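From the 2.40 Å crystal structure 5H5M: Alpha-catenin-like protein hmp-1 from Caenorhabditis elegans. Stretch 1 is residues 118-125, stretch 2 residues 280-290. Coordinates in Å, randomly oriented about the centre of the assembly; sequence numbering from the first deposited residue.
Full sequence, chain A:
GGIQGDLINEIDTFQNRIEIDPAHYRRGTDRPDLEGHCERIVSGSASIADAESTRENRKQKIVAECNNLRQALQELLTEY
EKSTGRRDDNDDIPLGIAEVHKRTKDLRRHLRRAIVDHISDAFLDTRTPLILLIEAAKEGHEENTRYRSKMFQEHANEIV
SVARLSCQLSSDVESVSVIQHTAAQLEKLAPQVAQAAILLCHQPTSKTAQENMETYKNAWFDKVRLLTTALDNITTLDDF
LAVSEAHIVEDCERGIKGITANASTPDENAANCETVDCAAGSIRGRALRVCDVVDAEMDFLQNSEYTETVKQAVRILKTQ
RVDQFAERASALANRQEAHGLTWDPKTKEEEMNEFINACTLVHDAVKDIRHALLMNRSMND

Stretch 1 (118-125) HISDAFLD
Stretch 2 280-290: AGSIRGRALRV

Stretch 1 is the end of a helix: residues 118-122 are helical, closed by backbone hydrogen bonds from Ala122 N to His118 O (2.9 Å) and from Phe123 N to Ile119 O (3.2 Å). Phe123 is the first residue to leave helical torsions (phi/psi -115/15), followed by Leu124 at -71/-20 and Asp125 at -157/89. Stretch 2 is helical throughout, with phi between -59 and -73 and psi between -33 and -49. The two helix axes approach to 10.3 Å, and their N-to-C directions differ by 116°. The contact tightens where stretch 1 leaves its helix: the CA atoms of Leu124 and Gly285 lie 4.7 Å apart, setting the register, and 386 Å² is buried in all.

Leu124 has the largest covered area, 106 Å². Its CA-to-CB bond points sideways, and its p,p rotamer (chi1 72°, chi2 81°) lays the methyls along the second helix: Leu124 CD1 is 3.9 Å from Ser282 CA and 4.0 Å from Gly281 O, while Leu124 CD2 is 4.1 Å from Ser282 CB and 3.7 Å from Arg286 NH1. The backbone of Leu124 comes closer still, its O standing 3.2 Å from Gly285 CA. The absence of a side chain matters here, since an ideal CB on Gly285 would point toward stretch 1 and fall 2.5 Å from Leu124 O, a clash.

Arg286, with 77 Å² covered, starts sideways but its end comes nearer. Chi1 is -64° (m), chi2 -169° (t), chi3 lies off the wells at -147°, and chi4 is -88°. This path delivers the guanidinium to Asp121, whose own CA-to-CB bond points away but whose m rotamer (chi1 -67°, chi2 -21°) brings its carboxylate back. The resulting salt bridge has Arg286 NH1 donating to Asp121 OD1 at 2.8 Å with an N-H...O angle of 155°; a second, weak hydrogen bond runs from Arg286 NH2 to the same Asp121 OD1 at 3.3 Å and 132°. Leu124 CD2 covers one face of the guanidinium, whereas Asp121 OD1 and Ser120 OG lie at its edge, near its plane. Ser120 OG, on a t rotamer, is 3.1 Å from Arg286 NH1. Polar atoms thus occupy the edge while a methyl packs over a face.

Arg289, with 64 Å² covered, points its CA-to-CB bond toward stretch 1 and folds through three m torsions (chi1 -81°, chi2 -77°, chi3 -74°; chi4 146°). The bend places Arg289 CG 4.0 Å from Leu124 CA and Arg289 CD 3.3 Å from Phe123 O. Although Arg289 NE is 3.4 Å from Phe123 O, the angle is too poor for a hydrogen bond. Arg289 NE instead donates to the O of water 1 at 2.8 Å, and that water O donates to Ile119 O at 2.9 Å, bridging the two stretches. Ile119 CG2 sits at the edge of this guanidinium, 4.2 Å from Arg289 NH2.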

ATOM      1  N   HIS A 118      -3.059   1.320   0.104  1.00 17.13           N
ATOM      2  CA  HIS A 118      -3.066   1.707   1.504  1.00 18.97           C
ATOM      3  C   HIS A 118      -1.734   1.388   2.178  1.00 23.01           C
ATOM      4  O   HIS A 118      -1.203   2.206   2.926  1.00 32.30           O
ATOM      5  CB  HIS A 118      -4.220   1.015   2.236  1.00 23.62           C
ATOM      6  CG  HIS A 118      -5.577   1.506   1.825  1.00 26.63           C
ATOM      7  ND1 HIS A 118      -6.156   1.167   0.621  1.00 26.60           N
ATOM      8  CD2 HIS A 118      -6.457   2.316   2.453  1.00 28.55           C
ATOM      9  CE1 HIS A 118      -7.339   1.749   0.527  1.00 19.54           C
ATOM     10  NE2 HIS A 118      -7.548   2.451   1.624  1.00 21.84           N
ATOM     11  N   ILE A 119      -1.199   0.202   1.903  1.00 22.60           N
ATOM     12  CA  ILE A 119       0.084  -0.218   2.463  1.00 20.38           C
ATOM     13  C   ILE A 119       1.214   0.685   1.980  1.00 25.20           C
ATOM     14  O   ILE A 119       2.113   1.043   2.748  1.00 21.89           O
ATOM     15  CB  ILE A 119       0.403  -1.682   2.099  1.00 19.34           C
ATOM     16  CG1 ILE A 119      -0.640  -2.617   2.719  1.00 20.38           C
ATOM     17  CG2 ILE A 119       1.801  -2.069   2.564  1.00 18.85           C
ATOM     18  CD1 ILE A 119      -0.389  -4.083   2.454  1.00 22.06           C
ATOM     19  N   SER A 120       1.153   1.062   0.705  1.00 22.20           N
ATOM     20  CA  SER A 120       2.148   1.949   0.116  1.00 18.12           C
ATOM     21  C   SER A 120       2.180   3.294   0.839  1.00 18.61           C
ATOM     22  O   SER A 120       3.252   3.785   1.192  1.00 19.63           O
ATOM     23  CB  SER A 120       1.869   2.151  -1.379  1.00 19.21           C
ATOM     24  OG  SER A 120       2.821   3.015  -1.978  1.00 21.48           O
ATOM     25  N   ASP A 121       1.006   3.878   1.071  1.00 26.05           N
ATOM     26  CA  ASP A 121       0.905   5.167   1.756  1.00 27.44           C
ATOM     27  C   ASP A 121       1.274   5.083   3.237  1.00 26.99           C
ATOM     28  O   ASP A 121       2.062   5.885   3.738  1.00 33.17           O
ATOM     29  CB  ASP A 121      -0.513   5.741   1.630  1.00 19.52           C
ATOM     30  CG  ASP A 121      -0.867   6.134   0.205  1.00 24.79           C
ATOM     31  OD1 ASP A 121       0.057   6.352  -0.606  1.00 28.86           O
ATOM     32  OD2 ASP A 121      -2.076   6.234  -0.102  1.00 27.71           O
ATOM     33  N   ALA A 122       0.699   4.108   3.931  1.00 20.20           N
ATOM     34  CA  ALA A 122       0.760   4.069   5.389  1.00 17.94           C
ATOM     35  C   ALA A 122       2.135   3.695   5.935  1.00 17.95           C
ATOM     36  O   ALA A 122       2.492   4.096   7.042  1.00 22.30           O
ATOM     37  CB  ALA A 122      -0.289   3.104   5.924  1.00 18.01           C
ATOM     38  N   PHE A 123       2.906   2.939   5.159  1.00 19.46           N
ATOM     39  CA  PHE A 123       4.161   2.383   5.659  1.00 18.83           C
ATOM     40  C   PHE A 123       5.397   2.931   4.951  1.00 20.83           C
ATOM     41  O   PHE A 123       6.487   2.374   5.087  1.00 22.90           O
ATOM     42  CB  PHE A 123       4.131   0.853   5.554  1.00 17.78           C
ATOM     43  CG  PHE A 123       3.143   0.210   6.488  1.00 21.39           C
ATOM     44  CD1 PHE A 123       1.799   0.128   6.149  1.00 21.16           C
ATOM     45  CD2 PHE A 123       3.552  -0.290   7.716  1.00 17.07           C
ATOM     46  CE1 PHE A 123       0.880  -0.447   7.015  1.00 18.16           C
ATOM     47  CE2 PHE A 123       2.640  -0.869   8.587  1.00 23.44           C
ATOM     48  CZ  PHE A 123       1.300  -0.946   8.236  1.00 19.74           C
ATOM     49  N   LEU A 124       5.241   4.026   4.212  1.00 22.32           N
ATOM     50  CA  LEU A 124       6.386   4.623   3.528  1.00 24.72           C
ATOM     51  C   LEU A 124       7.347   5.284   4.515  1.00 25.68           C
ATOM     52  O   LEU A 124       8.511   5.504   4.192  1.00 27.72           O
ATOM     53  CB  LEU A 124       5.930   5.633   2.462  1.00 26.55           C
ATOM     54  CG  LEU A 124       5.328   7.009   2.775  1.00 33.96           C
ATOM     55  CD1 LEU A 124       6.392   8.052   3.090  1.00 29.83           C
ATOM     56  CD2 LEU A 124       4.488   7.475   1.590  1.00 34.82           C
ATOM     57  N   ASP A 125       6.863   5.601   5.711  1.00 24.48           N
ATOM     58  CA  ASP A 125       7.710   6.217   6.730  1.00 31.39           C
ATOM     59  C   ASP A 125       7.159   5.969   8.127  1.00 28.46           C
ATOM     60  O   ASP A 125       6.385   6.769   8.652  1.00 38.14           O
ATOM     61  CB  ASP A 125       7.850   7.720   6.475  1.00 42.62           C
ATOM     62  CG  ASP A 125       8.899   8.371   7.361  1.00 58.44           C
ATOM     63  OD1 ASP A 125       9.526   7.662   8.177  1.00 54.31           O
ATOM     64  OD2 ASP A 125       9.108   9.595   7.226  1.00 70.69           O
ATOM     65  N   ALA A 280       8.862  14.990  -2.091  1.00 34.33           N
ATOM     66  CA  ALA A 280      10.190  14.385  -2.008  1.00 38.83           C
ATOM     67  C   ALA A 280      10.259  13.409  -0.837  1.00 30.89           C
ATOM     68  O   ALA A 280      10.878  12.350  -0.936  1.00 29.00           O
ATOM     69  CB  ALA A 280      11.262  15.455  -1.875  1.00 27.73           C
ATOM     70  N   GLY A 281       9.609  13.771   0.266  1.00 28.02           N
ATOM     71  CA  GLY A 281       9.532  12.910   1.431  1.00 26.74           C
ATOM     72  C   GLY A 281       8.820  11.596   1.157  1.00 33.74           C
ATOM     73  O   GLY A 281       9.225  10.550   1.667  1.00 34.28           O
ATOM     74  N   SER A 282       7.761  11.645   0.352  1.00 29.50           N
ATOM     75  CA  SER A 282       7.006  10.439   0.010  1.00 25.12           C
ATOM     76  C   SER A 282       7.794   9.558  -0.948  1.00 24.33           C
ATOM     77  O   SER A 282       7.872   8.342  -0.771  1.00 29.31           O
ATOM     78  CB  SER A 282       5.650  10.795  -0.609  1.00 21.87           C
ATOM     79  OG  SER A 282       4.811  11.458   0.321  1.00 32.17           O
ATOM     80  N   ILE A 283       8.370  10.180  -1.970  1.00 28.19           N
ATOM     81  CA  ILE A 283       9.165   9.468  -2.961  1.00 23.53           C
ATOM     82  C   ILE A 283      10.341   8.748  -2.306  1.00 19.42           C
ATOM     83  O   ILE A 283      10.600   7.579  -2.590  1.00 23.41           O
ATOM     84  CB  ILE A 283       9.675  10.425  -4.047  1.00 22.63           C
ATOM     85  CG1 ILE A 283       8.496  10.938  -4.873  1.00 22.24           C
ATOM     86  CG2 ILE A 283      10.694   9.736  -4.942  1.00 24.18           C
ATOM     87  CD1 ILE A 283       8.878  11.870  -5.994  1.00 29.14           C
ATOM     88  N   ARG A 284      11.036   9.442  -1.412  1.00 22.45           N
ATOM     89  CA  ARG A 284      12.165   8.847  -0.707  1.00 28.30           C
ATOM     90  C   ARG A 284      11.722   7.631   0.108  1.00 35.70           C
ATOM     91  O   ARG A 284      12.338   6.565   0.033  1.00 29.41           O
ATOM     92  CB  ARG A 284      12.837   9.875   0.206  1.00 23.69           C
ATOM     93  CG  ARG A 284      13.993   9.303   1.009  1.00 28.62           C
ATOM     94  CD  ARG A 284      14.643  10.345   1.910  1.00 29.98           C
ATOM     95  NE  ARG A 284      15.724   9.755   2.697  1.00 41.03           N
ATOM     96  CZ  ARG A 284      17.003   9.755   2.334  1.00 51.21           C
ATOM     97  NH1 ARG A 284      17.375  10.329   1.197  1.00 50.80           N
ATOM     98  NH2 ARG A 284      17.915   9.189   3.114  1.00 53.17           N
ATOM     99  N   GLY A 285      10.650   7.801   0.877  1.00 28.43           N
ATOM    100  CA  GLY A 285      10.123   6.738   1.711  1.00 28.39           C
ATOM    101  C   GLY A 285       9.702   5.513   0.921  1.00 28.46           C
ATOM    102  O   GLY A 285      10.043   4.387   1.284  1.00 29.09           O
ATOM    103  N   ARG A 286       8.964   5.734  -0.162  1.00 26.23           N
ATOM    104  CA  ARG A 286       8.500   4.643  -1.012  1.00 28.88           C
ATOM    105  C   ARG A 286       9.669   3.922  -1.680  1.00 28.89           C
ATOM    106  O   ARG A 286       9.685   2.692  -1.767  1.00 24.62           O
ATOM    107  CB  ARG A 286       7.538   5.162  -2.082  1.00 26.24           C
ATOM    108  CG  ARG A 286       6.241   5.759  -1.552  1.00 28.66           C
ATOM    109  CD  ARG A 286       5.258   5.981  -2.694  1.00 22.68           C
ATOM    110  NE  ARG A 286       4.408   7.150  -2.492  1.00 17.99           N
ATOM    111  CZ  ARG A 286       3.248   7.135  -1.839  1.00 19.17           C
ATOM    112  NH1 ARG A 286       2.794   6.007  -1.306  1.00 19.44           N
ATOM    113  NH2 ARG A 286       2.546   8.252  -1.713  1.00 23.39           N
ATOM    114  N   ALA A 287      10.640   4.696  -2.151  1.00 22.71           N
ATOM    115  CA  ALA A 287      11.817   4.146  -2.811  1.00 23.47           C
ATOM    116  C   ALA A 287      12.603   3.247  -1.867  1.00 28.26           C
ATOM    117  O   ALA A 287      13.087   2.186  -2.264  1.00 37.72           O
ATOM    118  CB  ALA A 287      12.707   5.269  -3.342  1.00 19.21           C
ATOM    119  N   LEU A 288      12.727   3.672  -0.615  1.00 25.16           N
ATOM    120  CA  LEU A 288      13.460   2.892   0.373  1.00 27.28           C
ATOM    121  C   LEU A 288      12.687   1.631   0.760  1.00 29.84           C
ATOM    122  O   LEU A 288      13.284   0.589   1.049  1.00 33.35           O
ATOM    123  CB  LEU A 288      13.768   3.742   1.608  1.00 19.38           C
ATOM    124  CG  LEU A 288      14.879   4.777   1.402  1.00 36.75           C
ATOM    125  CD1 LEU A 288      15.117   5.612   2.658  1.00 22.36           C
ATOM    126  CD2 LEU A 288      16.166   4.093   0.958  1.00 26.11           C
ATOM    127  N   ARG A 289      11.360   1.723   0.762  1.00 17.53           N
ATOM    128  CA  ARG A 289      10.519   0.552   0.997  1.00 26.19           C
ATOM    129  C   ARG A 289      10.706  -0.475  -0.120  1.00 25.53           C
ATOM    130  O   ARG A 289      10.778  -1.676   0.138  1.00 21.87           O
ATOM    131  CB  ARG A 289       9.049   0.959   1.114  1.00 16.57           C
ATOM    132  CG  ARG A 289       8.666   1.483   2.486  1.00 18.46           C
ATOM    133  CD  ARG A 289       8.512   0.333   3.481  1.00 18.39           C
ATOM    134  NE  ARG A 289       7.282  -0.418   3.239  1.00 26.57           N
ATOM    135  CZ  ARG A 289       7.149  -1.728   3.421  1.00 29.81           C
ATOM    136  NH1 ARG A 289       8.174  -2.458   3.846  1.00 30.63           N
ATOM    137  NH2 ARG A 289       5.988  -2.313   3.167  1.00 18.13           N
ATOM    138  N   VAL A 290      10.792   0.010  -1.355  1.00 20.45           N
ATOM    139  CA  VAL A 290      11.066  -0.843  -2.508  1.00 19.48           C
ATOM    140  C   VAL A 290      12.398  -1.575  -2.332  1.00 23.63           C
ATOM    141  O   VAL A 290      12.501  -2.770  -2.605  1.00 27.26           O
ATOM    142  CB  VAL A 290      11.090  -0.024  -3.822  1.00 23.95           C
ATOM    143  CG1 VAL A 290      11.764  -0.808  -4.950  1.00 26.32           C
ATOM    144  CG2 VAL A 290       9.684   0.385  -4.214  1.00 14.50           C
TER
HETATM  145  O   HOH W   1       4.870   0.509   2.251  1.00 14.21           O